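Local coordinates for protein Rik1-associated factor 1 (Schizosaccharomyces pombe, PDB 4O9D) that serves in the Clr4 methyltransferase complex that establishes heterochromatin through histone H3K9 methylation, and folds here into its WD-repeat beta-propeller part, at residues Thr29-Cys35 / Leu47-Gln52; Phe26-Ser30 / Asn57-Trp63. All coordinates share one frame; numbering follows the deposited sequence.

Contact 1 of 2, residues Thr29-Cys35 / Leu47-Gln52; sequences TSGDTVC and LGSTAQ
This is an antiparallel beta pairing with a classic bulge, between Thr33-Cys35 of the innermost strand of a propeller blade and Leu47-Ser49 of the next strand in the same hairpin. Thr33 and Ser49 form a non-hydrogen-bonded pair, and Cys35 and Gly48 a hydrogen-bonded one. The extra residue is Val34: its N and that of Cys35 both donate to Gly48 O, at 3.0 and 3.1 Å. Gly48 N returns a bond to Cys35 O.

Beyond the strand ends the pairing continues through a mix of backbone and side-chain bonds. Thr50 holds Asp32 twice, its N donating to Asp32 O at 2.9 Å and its OG1 accepting from Asp32 N at 3.1 Å in a nearly straight bond (175°). A chi1 of 65° places OG1 between the backbone N and carbonyl carbon of Thr50, facing the Asp32 amide, and leaves CG2 to meet Val34 CG1 at 3.7 Å, the two side chains crossing at about a right angle. With a valine here, the amide of Asp32 would probably lose its acceptor, leaving Thr50 N to Asp32 O as the one hydrogen bond between these two residues. Ser49 OG reaches back to donate to Ser30 O at 2.8 Å, tilted out of the carbonyl plane. At Gly31 a side chain would run into Thr50 O; a CA-H of Gly31 points at that oxygen instead.

Around the hairpin, Thr33 O and Asp32 OD1 bond Thr383 OG1 and Gly400 N of the preceding blade, Cys35 packs on Ile92 and Leu95 of strand 87-97 in the following blade, and strand 62-66 lies along the other edge of strand 44-49.

Contact 2 of 2, residues Phe26-Ser30 / Asn57-Trp63; sequences FNETS and NRLGNLW
Phe26 drives the edge of its ring into the face of Trp63, a T-shaped stack with the planes at 71° and the phenyl and six-membered ring centroids 5.1 Å apart. CZ leads, sitting over the centre of the indole, 3.8 Å from Trp63 CD2. The Phe26 side chain extends from the end of its strand because a chi1 of 176° turns CG away from the backbone N, and this carries the ring to that face. Further along the indole, Glu28 CB rests obliquely against Trp63 CZ2 at 3.9 Å.

The polar part is at Ser30. Its OG donates to Leu59 O at 3.1 Å, on a lone pair in the carbonyl plane, and lies close against Gly60 CA; any side chain at Gly60 would strike that hydroxyl. The peptide from Gly60 to Asn61 is cis, and the side-chain amide of Asn61 is held through OD1 by Ser77 OG and through ND2 by the carbonyls of Ser90 and Ser49.

Ile72 of strand 71-74 packs against both aromatic side chains. The contact joins the loop after strand 21-26, outermost in the chain-closing blade, to the approach and start of strand 62-66 in the next blade, combining an aromatic stack with a buried serine that spends its hydroxyl on a backbone carbonyl.

In the fold
The two contacts share Thr29 and Ser30, in the connection that leaves outer strand 21-26 of the chain-closing blade and enters inner strand 33-38 of the next. Ser30 faces both ways, its carbonyl serving contact 1 and its hydroxyl contact 2. The contact centres are about 7 Å apart; contact 1 lies about 14 Å from the centre of the chain and contact 2 about 20 Å, farther out along the blade. Adjacent strands 44-49 and 62-66 tie them together: Leu47 N to Trp63 O and Ser49 N to Asn61 O are probable hydrogen bonds, both 2.9 Å, while Leu47 CD1 packs 3.9 Å from Phe26 CD2, bringing the closing blade against its neighbour.

Contact 1 of 2, residues Thr29-Cys35 / Leu47-Gln52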
loop_
_atom_site.group_PDB
_atom_site.type_symbol
_atom_site.label_atom_id
_atom_site.label_comp_id
_atom_site.label_asym_id
_atom_site.label_seq_id
_atom_site.Cartn_x
_atom_site.Cartn_y
_atom_site.Cartn_z
ATOM N N THR A 29 0.833 -9.314 17.710
ATOM C CA THR A 29 0.520 -9.563 16.339
ATOM C C THR A 29 0.676 -11.018 16.029
ATOM O O THR A 29 1.750 -11.596 16.233
ATOM C CB THR A 29 1.442 -8.750 15.426
ATOM O OG1 THR A 29 1.124 -7.361 15.555
ATOM C CG2 THR A 29 1.281 -9.180 13.983
ATOM N N SER A 30 -0.420 -11.608 15.567
ATOM C CA SER A 30 -0.355 -12.860 14.848
ATOM C C SER A 30 0.020 -12.494 13.416
ATOM O O SER A 30 -0.712 -11.754 12.749
ATOM C CB SER A 30 -1.703 -13.576 14.897
ATOM O OG SER A 30 -2.752 -12.742 14.439
ATOM N N GLY A 31 1.184 -12.968 12.970
ATOM C CA GLY A 31 1.674 -12.672 11.635
ATOM C C GLY A 31 2.599 -11.459 11.556
ATOM O O GLY A 31 3.073 -10.933 12.565
ATOM N N ASP A 32 2.856 -11.026 10.329
ATOM C CA ASP A 32 3.646 -9.848 10.078
ATOM C C ASP A 32 2.720 -8.712 9.713
ATOM O O ASP A 32 1.839 -8.887 8.893
ATOM C CB ASP A 32 4.602 -10.107 8.909
ATOM C CG ASP A 32 5.726 -11.061 9.270
ATOM O OD1 ASP A 32 6.052 -11.163 10.467
ATOM O OD2 ASP A 32 6.280 -11.704 8.347
ATOM N N THR A 33 2.925 -7.535 10.298
ATOM C CA THR A 33 2.123 -6.393 9.914
ATOM C C THR A 33 2.560 -5.907 8.535
ATOM O O THR A 33 3.726 -5.515 8.332
ATOM C CB THR A 33 2.189 -5.280 10.951
ATOM O OG1 THR A 33 1.771 -5.806 12.218
ATOM C CG2 THR A 33 1.261 -4.101 10.559
ATOM N N VAL A 34 1.607 -5.935 7.602
ATOM C CA VAL A 34 1.841 -5.549 6.221
ATOM C C VAL A 34 0.926 -4.437 5.661
ATOM O O VAL A 34 1.054 -4.094 4.499
ATOM C CB VAL A 34 1.747 -6.770 5.298
ATOM C CG1 VAL A 34 2.782 -7.804 5.731
ATOM C CG2 VAL A 34 0.308 -7.346 5.286
ATOM N N CYS A 35 0.019 -3.886 6.465
ATOM C CA CYS A 35 -0.594 -2.593 6.136
ATOM C C CYS A 35 -0.924 -1.777 7.383
ATOM O O CYS A 35 -1.144 -2.321 8.464
ATOM C CB CYS A 35 -1.867 -2.720 5.286
ATOM S SG CYS A 35 -2.623 -4.318 5.237
ATOM N N LEU A 47 -4.097 -1.493 11.889
ATOM C CA LEU A 47 -2.990 -2.375 11.536
ATOM C C LEU A 47 -3.534 -3.684 11.006
ATOM O O LEU A 47 -4.336 -4.324 11.675
ATOM C CB LEU A 47 -2.146 -2.699 12.778
ATOM C CG LEU A 47 -1.631 -1.543 13.634
ATOM C CD1 LEU A 47 -0.957 -2.095 14.918
ATOM C CD2 LEU A 47 -0.652 -0.666 12.858
ATOM N N GLY A 48 -3.076 -4.099 9.824
ATOM C CA GLY A 48 -3.404 -5.404 9.302
ATOM C C GLY A 48 -2.181 -6.274 9.135
ATOM O O GLY A 48 -1.167 -5.819 8.612
ATOM N N SER A 49 -2.276 -7.531 9.549
ATOM C CA SER A 49 -1.149 -8.446 9.433
ATOM C C SER A 49 -1.508 -9.739 8.725
ATOM O O SER A 49 -2.686 -10.000 8.402
ATOM C CB SER A 49 -0.520 -8.738 10.807
ATOM O OG SER A 49 -1.468 -9.208 11.737
ATOM N N THR A 50 -0.489 -10.557 8.478
ATOM C CA THR A 50 -0.710 -11.794 7.737
ATOM C C THR A 50 -1.210 -12.921 8.652
ATOM O O THR A 50 -1.240 -12.782 9.871
ATOM C CB THR A 50 0.579 -12.251 7.025
ATOM O OG1 THR A 50 1.570 -12.584 7.999
ATOM C CG2 THR A 50 1.125 -11.144 6.108
ATOM N N ALA A 51 -1.616 -14.030 8.045
ATOM C CA ALA A 51 -1.896 -15.248 8.776
ATOM C C ALA A 51 -0.555 -15.872 9.081
ATOM O O ALA A 51 0.425 -15.610 8.378
ATOM C CB ALA A 51 -2.694 -16.189 7.907
ATOM N N GLN A 52 -0.487 -16.706 10.106
ATOM C CA GLN A 52 0.648 -17.621 10.203
ATOM C C GLN A 52 0.141 -19.053 10.325
ATOM O O GLN A 52 -0.542 -19.418 11.283
ATOM C CB GLN A 52 1.630 -17.225 11.307
ATOM C CG GLN A 52 2.586 -16.097 10.872
ATOM C CD GLN A 52 3.065 -16.227 9.415
ATOM O OE1 GLN A 52 3.262 -17.335 8.906
ATOM N NE2 GLN A 52 3.245 -15.087 8.742
#

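Contact 2 of 2, residues Phe26-Ser30 / Asn57-Trp63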
loop_
_atom_site.group_PDB
_atom_site.type_symbol
_atom_site.label_atom_id
_atom_site.label_comp_id
_atom_site.label_asym_id
_atom_site.label_seq_id
_atom_site.Cartn_x
_atom_site.Cartn_y
_atom_site.Cartn_z
ATOM N N PHE A 26 4.340 -2.133 19.763
ATOM C CA PHE A 26 3.249 -3.085 19.868
ATOM C C PHE A 26 3.622 -4.401 19.185
ATOM O O PHE A 26 4.184 -4.395 18.090
ATOM C CB PHE A 26 2.004 -2.452 19.214
ATOM C CG PHE A 26 0.800 -3.351 19.161
ATOM C CD1 PHE A 26 -0.043 -3.471 20.260
ATOM C CD2 PHE A 26 0.472 -4.031 17.993
ATOM C CE1 PHE A 26 -1.174 -4.286 20.208
ATOM C CE2 PHE A 26 -0.656 -4.852 17.936
ATOM C CZ PHE A 26 -1.476 -4.976 19.042
ATOM N N ASN A 27 3.324 -5.522 19.841
ATOM C CA ASN A 27 3.471 -6.855 19.245
ATOM C C ASN A 27 2.535 -7.844 19.927
ATOM O O ASN A 27 2.953 -8.589 20.813
ATOM C CB ASN A 27 4.909 -7.399 19.365
ATOM C CG ASN A 27 5.105 -8.734 18.599
ATOM O OD1 ASN A 27 4.135 -9.452 18.321
ATOM N ND2 ASN A 27 6.351 -9.055 18.253
ATOM N N GLU A 28 1.272 -7.830 19.531
ATOM C CA GLU A 28 0.312 -8.849 19.942
ATOM C C GLU A 28 -0.021 -9.568 18.685
ATOM O O GLU A 28 -0.996 -10.320 18.588
ATOM C CB GLU A 28 -0.947 -8.204 20.490
ATOM C CG GLU A 28 -0.661 -7.406 21.735
ATOM C CD GLU A 28 0.077 -8.235 22.761
ATOM O OE1 GLU A 28 -0.280 -9.430 22.909
ATOM O OE2 GLU A 28 1.016 -7.700 23.397
ATOM N N THR A 29 0.833 -9.314 17.710
ATOM C CA THR A 29 0.520 -9.563 16.339
ATOM C C THR A 29 0.676 -11.018 16.029
ATOM O O THR A 29 1.750 -11.596 16.233
ATOM C CB THR A 29 1.442 -8.750 15.426
ATOM O OG1 THR A 29 1.124 -7.361 15.555
ATOM C CG2 THR A 29 1.281 -9.180 13.983
ATOM N N SER A 30 -0.420 -11.608 15.567
ATOM C CA SER A 30 -0.355 -12.860 14.848
ATOM C C SER A 30 0.020 -12.494 13.416
ATOM O O SER A 30 -0.712 -11.754 12.749
ATOM C CB SER A 30 -1.703 -13.576 14.897
ATOM O OG SER A 30 -2.752 -12.742 14.439
ATOM N N ASN A 57 -2.895 -17.828 17.428
ATOM C CA ASN A 57 -3.214 -16.408 17.371
ATOM C C ASN A 57 -4.576 -16.072 17.986
ATOM O O ASN A 57 -5.573 -15.958 17.277
ATOM C CB ASN A 57 -3.162 -15.932 15.923
ATOM C CG ASN A 57 -4.151 -16.663 15.036
ATOM O OD1 ASN A 57 -4.821 -17.608 15.472
ATOM N ND2 ASN A 57 -4.248 -16.230 13.783
ATOM N N ARG A 58 -4.605 -15.906 19.307
ATOM C CA ARG A 58 -5.831 -15.548 20.017
ATOM C C ARG A 58 -6.356 -14.222 19.476
ATOM O O ARG A 58 -7.525 -14.109 19.105
ATOM C CB ARG A 58 -5.563 -15.427 21.524
ATOM C CG ARG A 58 -6.777 -15.724 22.420
ATOM C CD ARG A 58 -7.021 -14.619 23.471
ATOM N NE ARG A 58 -5.778 -14.130 24.075
ATOM C CZ ARG A 58 -5.716 -13.237 25.062
ATOM N NH1 ARG A 58 -4.533 -12.852 25.544
ATOM N NH2 ARG A 58 -6.836 -12.733 25.572
ATOM N N LEU A 59 -5.474 -13.223 19.443
ATOM C CA LEU A 59 -5.778 -11.912 18.871
ATOM C C LEU A 59 -4.933 -11.735 17.592
ATOM O O LEU A 59 -4.112 -12.598 17.267
ATOM C CB LEU A 59 -5.511 -10.804 19.904
ATOM C CG LEU A 59 -6.121 -11.030 21.305
ATOM C CD1 LEU A 59 -5.698 -9.927 22.286
ATOM C CD2 LEU A 59 -7.654 -11.159 21.279
ATOM N N GLY A 60 -5.145 -10.639 16.862
ATOM C CA GLY A 60 -4.653 -10.519 15.492
ATOM C C GLY A 60 -5.761 -11.030 14.603
ATOM O O GLY A 60 -6.582 -11.828 15.077
ATOM N N ASN A 61 -5.815 -10.634 13.331
ATOM C CA ASN A 61 -4.751 -9.921 12.629
ATOM C C ASN A 61 -5.189 -8.507 12.193
ATOM O O ASN A 61 -4.657 -7.955 11.223
ATOM C CB ASN A 61 -4.389 -10.741 11.387
ATOM C CG ASN A 61 -5.620 -11.066 10.530
ATOM O OD1 ASN A 61 -6.750 -10.979 11.005
ATOM N ND2 ASN A 61 -5.399 -11.436 9.269
ATOM N N LEU A 62 -6.147 -7.923 12.912
ATOM C CA LEU A 62 -6.773 -6.659 12.482
ATOM C C LEU A 62 -7.088 -5.732 13.668
ATOM O O LEU A 62 -7.987 -6.008 14.470
ATOM C CB LEU A 62 -8.052 -6.947 11.656
ATOM C CG LEU A 62 -8.772 -5.691 11.146
ATOM C CD1 LEU A 62 -7.881 -4.887 10.186
ATOM C CD2 LEU A 62 -10.130 -6.032 10.502
ATOM N N TRP A 63 -6.344 -4.629 13.783
ATOM C CA TRP A 63 -6.461 -3.772 14.966
ATOM C C TRP A 63 -6.806 -2.325 14.620
ATOM O O TRP A 63 -6.468 -1.814 13.542
ATOM C CB TRP A 63 -5.176 -3.824 15.789
ATOM C CG TRP A 63 -4.801 -5.214 16.243
ATOM C CD1 TRP A 63 -4.294 -6.222 15.472
ATOM C CD2 TRP A 63 -4.896 -5.743 17.581
ATOM N NE1 TRP A 63 -4.080 -7.342 16.242
ATOM C CE2 TRP A 63 -4.436 -7.070 17.539
ATOM C CE3 TRP A 63 -5.339 -5.219 18.804
ATOM C CZ2 TRP A 63 -4.402 -7.887 18.674
ATOM C CZ3 TRP A 63 -5.303 -6.026 19.928
ATOM C CH2 TRP A 63 -4.831 -7.343 19.857
#